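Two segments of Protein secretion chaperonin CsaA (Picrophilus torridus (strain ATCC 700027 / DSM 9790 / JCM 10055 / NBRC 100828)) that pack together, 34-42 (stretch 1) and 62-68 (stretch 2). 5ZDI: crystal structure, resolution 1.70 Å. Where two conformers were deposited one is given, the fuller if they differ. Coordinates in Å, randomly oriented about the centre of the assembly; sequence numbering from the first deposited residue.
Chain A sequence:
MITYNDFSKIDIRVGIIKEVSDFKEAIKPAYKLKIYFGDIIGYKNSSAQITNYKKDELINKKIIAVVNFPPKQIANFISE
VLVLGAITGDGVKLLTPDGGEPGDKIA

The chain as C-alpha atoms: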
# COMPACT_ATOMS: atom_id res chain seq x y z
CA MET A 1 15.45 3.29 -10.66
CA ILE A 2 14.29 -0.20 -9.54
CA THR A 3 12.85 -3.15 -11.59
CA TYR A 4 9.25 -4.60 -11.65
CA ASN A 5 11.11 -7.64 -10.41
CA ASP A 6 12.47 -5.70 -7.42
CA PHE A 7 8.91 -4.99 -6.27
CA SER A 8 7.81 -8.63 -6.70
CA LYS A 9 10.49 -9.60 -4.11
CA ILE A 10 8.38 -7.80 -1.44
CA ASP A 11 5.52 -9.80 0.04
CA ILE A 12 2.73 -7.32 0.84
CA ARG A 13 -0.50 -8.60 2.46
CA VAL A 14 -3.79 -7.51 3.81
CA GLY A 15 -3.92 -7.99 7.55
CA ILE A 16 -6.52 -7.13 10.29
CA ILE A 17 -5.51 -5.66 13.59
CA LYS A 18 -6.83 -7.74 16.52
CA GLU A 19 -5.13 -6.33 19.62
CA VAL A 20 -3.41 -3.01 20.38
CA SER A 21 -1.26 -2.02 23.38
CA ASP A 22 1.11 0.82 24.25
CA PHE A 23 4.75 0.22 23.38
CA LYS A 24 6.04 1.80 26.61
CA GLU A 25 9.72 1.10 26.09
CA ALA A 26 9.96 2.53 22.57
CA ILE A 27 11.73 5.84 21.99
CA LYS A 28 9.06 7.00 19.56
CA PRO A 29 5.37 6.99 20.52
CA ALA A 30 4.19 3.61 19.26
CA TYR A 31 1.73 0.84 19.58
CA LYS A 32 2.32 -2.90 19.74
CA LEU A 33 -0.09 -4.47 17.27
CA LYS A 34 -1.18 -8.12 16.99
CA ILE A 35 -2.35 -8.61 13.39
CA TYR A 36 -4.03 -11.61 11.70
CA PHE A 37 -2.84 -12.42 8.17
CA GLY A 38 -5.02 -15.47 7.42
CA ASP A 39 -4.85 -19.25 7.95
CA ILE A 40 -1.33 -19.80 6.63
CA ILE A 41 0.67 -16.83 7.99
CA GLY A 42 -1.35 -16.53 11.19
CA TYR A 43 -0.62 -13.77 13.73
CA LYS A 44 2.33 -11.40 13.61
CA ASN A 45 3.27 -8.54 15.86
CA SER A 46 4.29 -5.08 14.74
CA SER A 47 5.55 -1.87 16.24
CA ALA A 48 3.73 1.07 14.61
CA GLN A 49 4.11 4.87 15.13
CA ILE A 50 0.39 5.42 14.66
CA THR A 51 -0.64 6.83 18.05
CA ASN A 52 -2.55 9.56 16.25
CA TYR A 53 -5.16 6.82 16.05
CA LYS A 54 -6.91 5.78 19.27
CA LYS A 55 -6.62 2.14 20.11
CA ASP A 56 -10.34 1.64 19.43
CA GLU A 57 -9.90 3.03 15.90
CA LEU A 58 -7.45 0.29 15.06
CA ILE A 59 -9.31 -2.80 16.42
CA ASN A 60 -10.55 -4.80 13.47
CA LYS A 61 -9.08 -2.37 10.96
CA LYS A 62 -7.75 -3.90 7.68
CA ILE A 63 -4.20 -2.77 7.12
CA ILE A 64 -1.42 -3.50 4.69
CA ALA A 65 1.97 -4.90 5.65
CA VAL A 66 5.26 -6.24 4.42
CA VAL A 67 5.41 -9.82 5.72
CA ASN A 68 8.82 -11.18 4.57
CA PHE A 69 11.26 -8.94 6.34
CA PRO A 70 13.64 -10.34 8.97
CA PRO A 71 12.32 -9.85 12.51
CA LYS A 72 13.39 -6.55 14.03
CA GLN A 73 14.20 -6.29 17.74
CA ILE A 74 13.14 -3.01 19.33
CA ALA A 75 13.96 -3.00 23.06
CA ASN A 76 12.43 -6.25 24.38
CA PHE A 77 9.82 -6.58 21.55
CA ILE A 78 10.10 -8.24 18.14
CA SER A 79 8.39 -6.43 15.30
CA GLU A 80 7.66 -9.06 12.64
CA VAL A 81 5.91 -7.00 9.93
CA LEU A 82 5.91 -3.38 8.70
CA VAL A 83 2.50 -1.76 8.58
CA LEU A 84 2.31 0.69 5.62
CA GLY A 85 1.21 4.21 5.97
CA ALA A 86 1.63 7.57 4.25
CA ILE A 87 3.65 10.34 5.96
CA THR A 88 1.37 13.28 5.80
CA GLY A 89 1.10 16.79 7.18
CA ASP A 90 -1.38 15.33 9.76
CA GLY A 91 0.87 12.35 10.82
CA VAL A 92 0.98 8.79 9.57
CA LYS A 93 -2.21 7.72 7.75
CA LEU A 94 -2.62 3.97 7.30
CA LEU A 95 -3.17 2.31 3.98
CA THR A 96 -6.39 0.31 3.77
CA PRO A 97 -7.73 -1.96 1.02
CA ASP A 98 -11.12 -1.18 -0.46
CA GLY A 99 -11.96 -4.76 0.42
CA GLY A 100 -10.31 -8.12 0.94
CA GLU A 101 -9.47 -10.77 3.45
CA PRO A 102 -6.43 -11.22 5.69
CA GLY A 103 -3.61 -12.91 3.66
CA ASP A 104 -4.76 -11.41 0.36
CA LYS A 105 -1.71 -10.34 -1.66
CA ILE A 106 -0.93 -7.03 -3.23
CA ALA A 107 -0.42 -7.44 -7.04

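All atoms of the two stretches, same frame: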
# COMPACT_ATOMS: atom_id res chain seq x y z
N LYS A 34 -1.05 -6.70 17.31
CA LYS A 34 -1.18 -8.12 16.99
C LYS A 34 -2.16 -8.21 15.83
O LYS A 34 -3.31 -7.81 15.93
CB LYS A 34 -1.59 -8.91 18.21
CG LYS A 34 -1.82 -10.36 17.84
CD LYS A 34 -2.06 -11.15 19.12
CE LYS A 34 -2.43 -12.55 18.79
NZ LYS A 34 -2.32 -13.25 20.11
N ILE A 35 -1.66 -8.71 14.69
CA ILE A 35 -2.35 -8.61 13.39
C ILE A 35 -2.52 -10.03 12.82
O ILE A 35 -1.55 -10.85 12.85
CB ILE A 35 -1.50 -7.80 12.41
CG1 ILE A 35 -1.11 -6.48 13.04
CG2 ILE A 35 -2.19 -7.63 11.09
CD1 ILE A 35 -0.23 -5.60 12.21
N TYR A 36 -3.70 -10.28 12.30
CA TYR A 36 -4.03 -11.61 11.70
C TYR A 36 -3.90 -11.49 10.22
O TYR A 36 -4.41 -10.56 9.64
CB TYR A 36 -5.46 -11.99 12.05
CG TYR A 36 -5.87 -13.35 11.47
CD1 TYR A 36 -5.22 -14.53 11.87
CD2 TYR A 36 -6.93 -13.46 10.55
CE1 TYR A 36 -5.63 -15.77 11.37
CE2 TYR A 36 -7.28 -14.70 9.99
CZ TYR A 36 -6.64 -15.83 10.42
OH TYR A 36 -7.01 -17.05 9.87
N PHE A 37 -3.17 -12.44 9.59
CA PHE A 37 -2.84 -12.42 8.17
C PHE A 37 -3.36 -13.70 7.48
O PHE A 37 -2.87 -14.12 6.45
CB PHE A 37 -1.32 -12.35 8.06
CG PHE A 37 -0.78 -10.97 8.29
CD1 PHE A 37 -0.87 -9.99 7.28
CD2 PHE A 37 -0.12 -10.65 9.47
CE1 PHE A 37 -0.39 -8.70 7.47
CE2 PHE A 37 0.40 -9.35 9.66
CZ PHE A 37 0.25 -8.39 8.70
N GLY A 38 -4.34 -14.34 8.09
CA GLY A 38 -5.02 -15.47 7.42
C GLY A 38 -4.51 -16.81 7.99
O GLY A 38 -3.52 -16.87 8.77
N ASP A 39 -5.04 -17.89 7.45
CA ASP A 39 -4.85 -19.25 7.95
C ASP A 39 -3.45 -19.81 7.81
O ASP A 39 -3.12 -20.84 8.44
CB ASP A 39 -5.76 -20.26 7.22
CG ASP A 39 -7.23 -20.07 7.48
OD1 ASP A 39 -7.63 -19.85 8.65
OD2 ASP A 39 -7.99 -20.17 6.49
N ILE A 40 -2.67 -19.29 6.87
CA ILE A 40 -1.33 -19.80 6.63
C ILE A 40 -0.28 -18.98 7.39
O ILE A 40 0.54 -19.52 8.15
CB ILE A 40 -1.03 -19.84 5.12
CG1 ILE A 40 -1.99 -20.84 4.44
CG2 ILE A 40 0.42 -20.21 4.86
CD1 ILE A 40 -2.23 -20.55 2.96
N ILE A 41 -0.32 -17.66 7.26
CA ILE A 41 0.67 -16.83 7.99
C ILE A 41 0.40 -16.77 9.52
O ILE A 41 1.28 -16.77 10.36
CB ILE A 41 0.73 -15.42 7.39
CG1 ILE A 41 1.22 -15.58 5.93
CG2 ILE A 41 1.70 -14.49 8.18
CD1 ILE A 41 1.02 -14.33 5.10
N GLY A 42 -0.86 -16.73 9.83
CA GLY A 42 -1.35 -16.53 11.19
C GLY A 42 -1.11 -15.14 11.74
O GLY A 42 -1.25 -14.16 10.99
N LYS A 62 -8.58 -3.23 8.71
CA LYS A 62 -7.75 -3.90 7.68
C LYS A 62 -6.61 -2.99 7.29
O LYS A 62 -6.79 -1.79 7.00
CB LYS A 62 -8.56 -4.29 6.44
CG LYS A 62 -9.59 -5.31 6.77
CD LYS A 62 -10.44 -5.62 5.55
CE LYS A 62 -11.54 -6.58 6.00
NZ LYS A 62 -12.45 -6.78 4.81
N ILE A 63 -5.43 -3.52 7.41
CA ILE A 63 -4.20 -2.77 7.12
C ILE A 63 -3.40 -3.55 6.05
O ILE A 63 -3.78 -4.66 5.64
CB ILE A 63 -3.37 -2.57 8.41
CG1 ILE A 63 -3.00 -3.84 9.16
CG2 ILE A 63 -4.11 -1.68 9.39
CD1 ILE A 63 -1.94 -4.67 8.46
N ILE A 64 -2.30 -2.93 5.61
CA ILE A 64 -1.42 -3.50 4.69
C ILE A 64 -0.03 -3.57 5.25
O ILE A 64 0.45 -2.61 5.83
CB ILE A 64 -1.40 -2.54 3.42
CG1 ILE A 64 -2.82 -2.27 2.90
CG2 ILE A 64 -0.55 -3.05 2.28
CD1 ILE A 64 -3.57 -3.52 2.42
N ALA A 65 0.65 -4.72 5.07
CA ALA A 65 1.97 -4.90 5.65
C ALA A 65 2.90 -5.73 4.79
O ALA A 65 2.47 -6.64 4.07
CB ALA A 65 1.86 -5.53 7.02
N VAL A 66 4.21 -5.43 4.95
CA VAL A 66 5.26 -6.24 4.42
C VAL A 66 5.46 -7.42 5.36
O VAL A 66 5.75 -7.20 6.56
CB VAL A 66 6.57 -5.49 4.28
CG1 VAL A 66 7.59 -6.54 3.76
CG2 VAL A 66 6.41 -4.34 3.32
N VAL A 67 5.38 -8.67 4.84
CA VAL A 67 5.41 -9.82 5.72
C VAL A 67 6.66 -10.72 5.64
O VAL A 67 6.78 -11.65 6.45
CB VAL A 67 4.15 -10.73 5.54
CG1 VAL A 67 2.89 -9.91 5.86
CG2 VAL A 67 4.17 -11.42 4.16
N ASN A 68 7.58 -10.38 4.78
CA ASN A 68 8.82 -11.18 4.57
C ASN A 68 10.10 -10.48 4.88
O ASN A 68 11.18 -10.82 4.32
CB ASN A 68 8.79 -11.76 3.15
CG ASN A 68 8.93 -10.72 2.04
OD1 ASN A 68 8.49 -9.55 2.17
ND2 ASN A 68 9.54 -11.14 0.90

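Two segments of a chain can pack closely without sharing a single hydrogen bond, and these segments of CsaA illustrate the principle. Stretch 2 runs as a strand from Lys 62 to Val 66; stretch 1 ends a strand at Tyr 36 and then turns. Their backbones stay well apart, with the CA atoms of Ile 35 and Ile 63 separated by 8.8 Å, as are those of Ile 41 and Val 67. That spacing leaves room for side chains, and the contact is wholly apolar.

Lys 62 takes no part, and its NZ is hydrogen-bonded elsewhere in the structure. Ile 63 makes the first contact: its CB points toward stretch 1, and chi1 and chi2, both p, place CD1 4.0 Å from CG2 of Ile 35 and 4.3 Å from CZ of Phe 37. One methyl thus touches two neighbours on alternate residues of stretch 1. The alternation of a strand then turns Ile 64 away, while Ala 65 again points toward the partner. Its methyl, CB, lies 3.7 Å from CZ of Phe 37, at the edge of the ring and near its plane.

Val 66 points away, and Val 67, beyond the strand, completes the pattern. Its CG1 lies over one face of the Phe 37 ring, 4.1 Å from the centroid and 20° off the normal, a CH-pi arrangement in which a weakly polarised methyl meets the pi cloud. Val 67 CG2 reaches Ile 41 CD1 at 4.4 Å, a looser van der Waals contact. Asn 68 lies out of reach.

Phe 37 therefore links three residues of stretch 2. Its own backbone is tied down locally: Phe 37 N donates to Gly 42 O at 2.9 Å, closing the turn that brings Ile 41 back toward Val 67.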